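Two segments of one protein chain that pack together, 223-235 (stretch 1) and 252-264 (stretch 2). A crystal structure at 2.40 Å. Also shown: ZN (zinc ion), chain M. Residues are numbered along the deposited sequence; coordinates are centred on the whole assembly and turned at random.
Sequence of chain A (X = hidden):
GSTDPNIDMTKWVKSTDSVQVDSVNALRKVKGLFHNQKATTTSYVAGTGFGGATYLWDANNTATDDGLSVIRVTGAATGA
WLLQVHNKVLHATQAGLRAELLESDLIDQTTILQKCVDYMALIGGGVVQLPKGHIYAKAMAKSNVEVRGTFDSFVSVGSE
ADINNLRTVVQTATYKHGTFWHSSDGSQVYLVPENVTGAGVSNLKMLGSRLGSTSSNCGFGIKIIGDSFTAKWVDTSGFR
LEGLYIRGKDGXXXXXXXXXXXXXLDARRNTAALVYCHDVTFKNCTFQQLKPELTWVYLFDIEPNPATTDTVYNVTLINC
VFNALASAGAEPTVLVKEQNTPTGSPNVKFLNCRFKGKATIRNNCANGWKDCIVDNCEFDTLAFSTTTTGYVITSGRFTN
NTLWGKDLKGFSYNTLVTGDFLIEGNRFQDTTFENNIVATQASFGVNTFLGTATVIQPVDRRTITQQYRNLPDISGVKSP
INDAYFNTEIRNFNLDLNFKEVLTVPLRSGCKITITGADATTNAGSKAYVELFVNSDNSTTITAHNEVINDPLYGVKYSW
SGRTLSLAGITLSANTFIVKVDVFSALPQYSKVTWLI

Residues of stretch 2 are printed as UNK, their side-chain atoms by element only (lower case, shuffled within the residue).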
# COMPACT_ATOMS: atom_id res chain seq x y z
N LYS A 223 7.30 -19.91 18.81
CA LYS A 223 7.90 -18.80 19.54
C LYS A 223 9.07 -18.30 18.71
O LYS A 223 10.02 -19.04 18.47
CB LYS A 223 8.36 -19.23 20.94
CG LYS A 223 9.08 -18.14 21.70
CD LYS A 223 9.50 -18.52 23.12
CE LYS A 223 10.24 -17.32 23.75
NZ LYS A 223 10.82 -17.54 25.11
N ILE A 224 9.00 -17.04 18.28
CA ILE A 224 9.97 -16.48 17.35
C ILE A 224 10.82 -15.45 18.08
O ILE A 224 10.30 -14.44 18.58
CB ILE A 224 9.29 -15.86 16.13
CG1 ILE A 224 8.50 -16.92 15.36
CG2 ILE A 224 10.32 -15.23 15.22
CD1 ILE A 224 7.70 -16.34 14.17
N ILE A 225 12.12 -15.72 18.16
CA ILE A 225 13.11 -14.72 18.55
C ILE A 225 13.98 -14.31 17.38
O ILE A 225 14.50 -13.18 17.38
CB ILE A 225 14.00 -15.23 19.71
CG1 ILE A 225 13.17 -15.99 20.75
CG2 ILE A 225 14.78 -14.09 20.39
CD1 ILE A 225 14.04 -16.59 21.84
N GLY A 226 14.14 -15.16 16.37
CA GLY A 226 14.99 -14.89 15.23
C GLY A 226 14.34 -14.00 14.20
O GLY A 226 13.36 -13.29 14.47
N ASP A 227 14.87 -14.07 12.99
CA ASP A 227 14.64 -13.08 11.94
C ASP A 227 14.19 -13.77 10.66
O ASP A 227 14.64 -14.88 10.35
CB ASP A 227 15.92 -12.28 11.69
CG ASP A 227 15.70 -11.10 10.79
OD1 ASP A 227 14.99 -10.14 11.19
OD2 ASP A 227 16.22 -11.17 9.65
N SER A 228 13.32 -13.10 9.91
CA SER A 228 12.85 -13.56 8.59
C SER A 228 12.29 -14.98 8.63
O SER A 228 12.71 -15.87 7.89
CB SER A 228 13.95 -13.44 7.53
OG SER A 228 14.32 -12.09 7.33
N PHE A 229 11.32 -15.18 9.51
CA PHE A 229 10.59 -16.43 9.59
C PHE A 229 9.41 -16.40 8.62
O PHE A 229 8.87 -15.32 8.31
CB PHE A 229 10.08 -16.65 11.01
CG PHE A 229 9.48 -18.00 11.24
CD1 PHE A 229 10.28 -19.09 11.56
CD2 PHE A 229 8.10 -18.18 11.12
CE1 PHE A 229 9.71 -20.34 11.78
CE2 PHE A 229 7.53 -19.42 11.32
CZ PHE A 229 8.33 -20.51 11.66
N THR A 230 9.03 -17.57 8.11
CA THR A 230 7.94 -17.69 7.15
C THR A 230 7.07 -18.91 7.46
O THR A 230 7.59 -20.01 7.65
CB THR A 230 8.49 -17.81 5.72
OG1 THR A 230 9.31 -16.66 5.42
CG2 THR A 230 7.37 -17.94 4.71
N ALA A 231 5.75 -18.72 7.48
CA ALA A 231 4.82 -19.82 7.71
C ALA A 231 3.68 -19.76 6.70
O ALA A 231 3.13 -18.68 6.44
CB ALA A 231 4.25 -19.81 9.13
N LYS A 232 3.34 -20.92 6.14
CA LYS A 232 2.25 -21.05 5.18
C LYS A 232 1.45 -22.31 5.46
O LYS A 232 2.03 -23.37 5.71
CB LYS A 232 2.77 -21.08 3.74
CG LYS A 232 3.38 -19.78 3.31
CD LYS A 232 4.14 -19.91 2.00
CE LYS A 232 4.72 -18.55 1.58
NZ LYS A 232 4.83 -18.44 0.09
N TRP A 233 0.12 -22.20 5.40
CA TRP A 233 -0.78 -23.33 5.62
C TRP A 233 -0.47 -24.04 6.94
O TRP A 233 -0.20 -25.25 6.99
CB TRP A 233 -0.73 -24.30 4.45
CG TRP A 233 -1.15 -23.68 3.18
CD1 TRP A 233 -0.34 -23.30 2.14
CD2 TRP A 233 -2.49 -23.38 2.77
NE1 TRP A 233 -1.09 -22.77 1.12
CE2 TRP A 233 -2.42 -22.81 1.47
CE3 TRP A 233 -3.75 -23.53 3.37
CZ2 TRP A 233 -3.55 -22.39 0.77
CZ3 TRP A 233 -4.87 -23.11 2.67
CH2 TRP A 233 -4.76 -22.55 1.38
N VAL A 234 -0.46 -23.26 8.02
CA VAL A 234 -0.24 -23.77 9.37
C VAL A 234 -1.42 -23.37 10.24
O VAL A 234 -1.80 -22.19 10.28
CB VAL A 234 1.08 -23.26 9.97
CG1 VAL A 234 1.08 -23.47 11.47
CG2 VAL A 234 2.25 -23.99 9.34
N ASP A 235 -1.99 -24.34 10.95
CA ASP A 235 -2.99 -24.09 11.97
C ASP A 235 -2.36 -24.33 13.34
O ASP A 235 -1.40 -25.11 13.46
CB ASP A 235 -4.21 -24.99 11.79
CG ASP A 235 -4.97 -24.72 10.48
OD1 ASP A 235 -4.57 -23.82 9.71
OD2 ASP A 235 -5.99 -25.39 10.23
N UNK A 252 19.47 -7.69 18.28
CA UNK A 252 19.36 -8.72 17.25
C UNK A 252 18.02 -8.56 16.53
O UNK A 252 16.99 -8.31 17.16
c UNK A 252 19.39 -11.18 16.75
c UNK A 252 20.81 -10.25 18.58
c UNK A 252 19.50 -10.13 17.84
N UNK A 253 18.04 -8.72 15.21
CA UNK A 253 16.83 -8.51 14.43
C UNK A 253 15.77 -9.57 14.74
O UNK A 253 16.07 -10.75 14.90
o UNK A 253 17.68 -7.27 12.53
c UNK A 253 17.16 -8.52 12.94
N UNK A 254 14.53 -9.11 14.87
CA UNK A 254 13.33 -9.96 14.91
C UNK A 254 12.31 -9.31 13.97
O UNK A 254 11.43 -8.56 14.39
s UNK A 254 11.44 -11.28 16.48
c UNK A 254 12.80 -10.10 16.32
N UNK A 255 12.46 -9.55 12.67
CA UNK A 255 11.72 -8.77 11.70
C UNK A 255 11.51 -9.56 10.42
O UNK A 255 12.07 -10.64 10.22
c UNK A 255 12.44 -7.45 11.39
o UNK A 255 13.64 -7.71 10.67
N UNK A 256 10.73 -8.96 9.52
CA UNK A 256 10.47 -9.52 8.19
C UNK A 256 9.77 -10.87 8.29
O UNK A 256 10.13 -11.84 7.61
o UNK A 256 10.54 -9.56 5.36
n UNK A 256 12.49 -10.67 5.33
c UNK A 256 11.78 -9.62 7.39
c UNK A 256 11.55 -9.94 5.94
N UNK A 257 8.78 -10.97 9.17
CA UNK A 257 8.06 -12.22 9.35
C UNK A 257 6.80 -12.23 8.51
O UNK A 257 6.05 -11.25 8.49
c UNK A 257 9.17 -11.81 12.88
n UNK A 257 10.06 -13.19 11.44
c UNK A 257 7.73 -12.45 10.82
c UNK A 257 8.93 -12.44 11.71
c UNK A 257 10.95 -13.00 12.40
n UNK A 257 10.43 -12.17 13.29
N UNK A 258 6.54 -13.35 7.85
CA UNK A 258 5.46 -13.44 6.89
C UNK A 258 4.63 -14.68 7.17
O UNK A 258 5.17 -15.77 7.32
c UNK A 258 3.31 -12.22 3.15
c UNK A 258 6.02 -13.46 5.47
c UNK A 258 4.95 -13.43 4.44
c UNK A 258 4.31 -12.25 4.11
c UNK A 258 4.54 -14.60 3.80
c UNK A 258 2.93 -13.40 2.54
c UNK A 258 3.55 -14.58 2.86
o UNK A 258 1.94 -13.39 1.60
N UNK A 259 3.31 -14.50 7.22
CA UNK A 259 2.36 -15.57 7.47
C UNK A 259 1.24 -15.49 6.44
O UNK A 259 0.66 -14.42 6.24
c UNK A 259 3.41 -14.24 10.33
c UNK A 259 4.23 -16.58 11.58
c UNK A 259 2.83 -15.45 9.96
c UNK A 259 4.80 -15.35 11.95
c UNK A 259 1.78 -15.50 8.89
c UNK A 259 4.39 -14.19 11.32
c UNK A 259 3.25 -16.62 10.58
N UNK A 260 0.95 -16.61 5.79
CA UNK A 260 -0.13 -16.66 4.82
C UNK A 260 -0.90 -17.96 4.97
O UNK A 260 -0.31 -19.01 5.19
o UNK A 260 -1.01 -16.29 0.03
c UNK A 260 -0.73 -16.35 2.38
o UNK A 260 1.01 -15.89 0.85
c UNK A 260 0.38 -16.54 3.39
c UNK A 260 -0.21 -16.16 0.98
N UNK A 261 -2.23 -17.88 4.85
CA UNK A 261 -3.07 -19.08 4.88
C UNK A 261 -2.90 -19.85 6.19
O UNK A 261 -2.87 -21.07 6.20
c UNK A 261 -2.79 -19.99 3.68
n UNK A 261 -2.09 -19.25 1.48
c UNK A 261 -3.09 -19.30 2.36
o UNK A 261 -4.19 -18.81 2.14
N UNK A 262 -2.73 -19.12 7.28
CA UNK A 262 -2.56 -19.73 8.60
C UNK A 262 -3.80 -19.48 9.44
O UNK A 262 -4.47 -18.46 9.30
c UNK A 262 -1.31 -19.17 9.32
s UNK A 262 0.27 -19.65 8.54
N UNK A 263 -4.10 -20.41 10.33
CA UNK A 263 -5.26 -20.29 11.21
C UNK A 263 -4.79 -20.44 12.64
O UNK A 263 -4.46 -21.55 13.08
o UNK A 263 -7.48 -20.18 9.14
n UNK A 263 -6.56 -22.15 8.60
c UNK A 263 -6.33 -21.32 10.87
c UNK A 263 -6.83 -21.17 9.46
N UNK A 264 -4.76 -19.33 13.36
CA UNK A 264 -4.36 -19.35 14.77
C UNK A 264 -5.64 -19.47 15.59
O UNK A 264 -6.39 -18.51 15.77
c UNK A 264 -1.22 -18.68 14.28
c UNK A 264 -0.23 -17.65 12.37
c UNK A 264 -2.45 -17.06 13.06
c UNK A 264 -1.38 -16.91 12.18
c UNK A 264 -0.15 -18.54 13.40
c UNK A 264 -3.53 -18.11 15.08
c UNK A 264 -2.37 -17.94 14.13
ZN ZN M . -0.22 -15.23 -1.95
O HOH W 1 15.95 -10.82 18.39
O HOH W 2 9.94 -14.09 5.80
O HOH W 3 2.66 -17.50 -0.75
O HOH W 4 -3.66 -24.15 7.36
O HOH W 5 -2.13 -14.51 -2.66

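Position 252 carries three carbons, one of them holding the other two, and stays beyond contact range of stretch 1: a short beta-branched side chain, Val252. Position 253 has one carbon and one oxygen, and its CB lies 3.2 Å from Asp227 OD1; it is Ser253.

At position 254 a carbon is followed by sulfur, and the sulfur lies 4.3 Å from Ile224 CG2, an apolar contact. This is Cys254, whose CA approaches Gly226 O at 3.4 Å in a CA-H...O contact. Position 255 again shows one carbon and one oxygen, and that oxygen sits 2.8 Å from Asp227 OD1. It is Ser255, whose OG donates to the carboxylate; the backbone N of Ser255 adds a weak hydrogen bond to Asp227 OD1 at 3.0 Å, and its O receives Ser228 N at 2.8 Å.

Position 256 has two carbons, the second bearing one oxygen and one nitrogen, an amide whose nitrogen lies 3.1 Å from Ser228 OG: Asn256, with ND2 as the donor. Both Ser228 and Asn256 have positive phi, so the two chains bend in step here.

Position 257 is a carbon leading to a five-membered ring of three carbons and two nitrogens. One ring nitrogen lies 3.0 Å from Phe229 N, the other 3.6 Å from Ile224 CG2. This is His257; Phe229 N donates to its ND1, so a side-chain nitrogen, not a backbone carbonyl, accepts this amide.

Position 258 bears one carbon, then a ring of six carbons carrying one oxygen; a carbon at the ring edge lies 4.3 Å from Lys232 CE. It is Tyr258. Its backbone N donates to Phe229 O at 3.1 Å, and its O receives Ala231 N at 3.0 Å. Position 259 has one carbon, then a ring of six carbons without oxygen, on the other face of the sheet. One ring carbon lies 3.6 Å from Ala231 CB, and another, at the ring edge, 3.8 Å from Ile224 CD1: Phe259.

Position 260 has three carbons, the last with two oxygens, and its CB lies 4.4 Å from Lys232 CG: Glu260. Its OE2 binds zinc at 2.4 Å, and its OE1 accepts from Tyr258 OH at 2.8 Å. Water 3 links that OE1 to Lys232 NZ.

Position 261 shows two carbons, the second carrying one oxygen and one nitrogen. Its CB stands 3.5 Å from the centroid of the six-membered ring of Trp233, over the face, in a CH-pi contact; it is Asn261. Position 262 is a carbon then sulfur, the sulfur 4.0 Å from both Ala231 CB and Val234 CB: Cys262. Position 263 is another amide on two carbons, its nitrogen 2.8 Å from Asp235 OD1: Asn263, with ND2 donating. Position 264, one carbon then a ring of six carbons, is out of contact: Phe264.

The contact works as a parallel ladder in exact register, Thr230 beside Tyr258 through Lys232 beside Glu260, resumed at Asp235 and Asn263. Alternation divides the ladder: Ala231 and Phe259 fill a buried apolar face, while Thr230, Lys232, Tyr258 and Glu260 share the other. The rule for the bends is matching: positive phi at Trp233 and Asn261 lets both chains turn together, and side-chain hydrogen bonds accompany the register at Ser228 (with Asn256) and Asp235 (with Asn263).

Stretch 2 252-264: VSCSNHYFENCNF
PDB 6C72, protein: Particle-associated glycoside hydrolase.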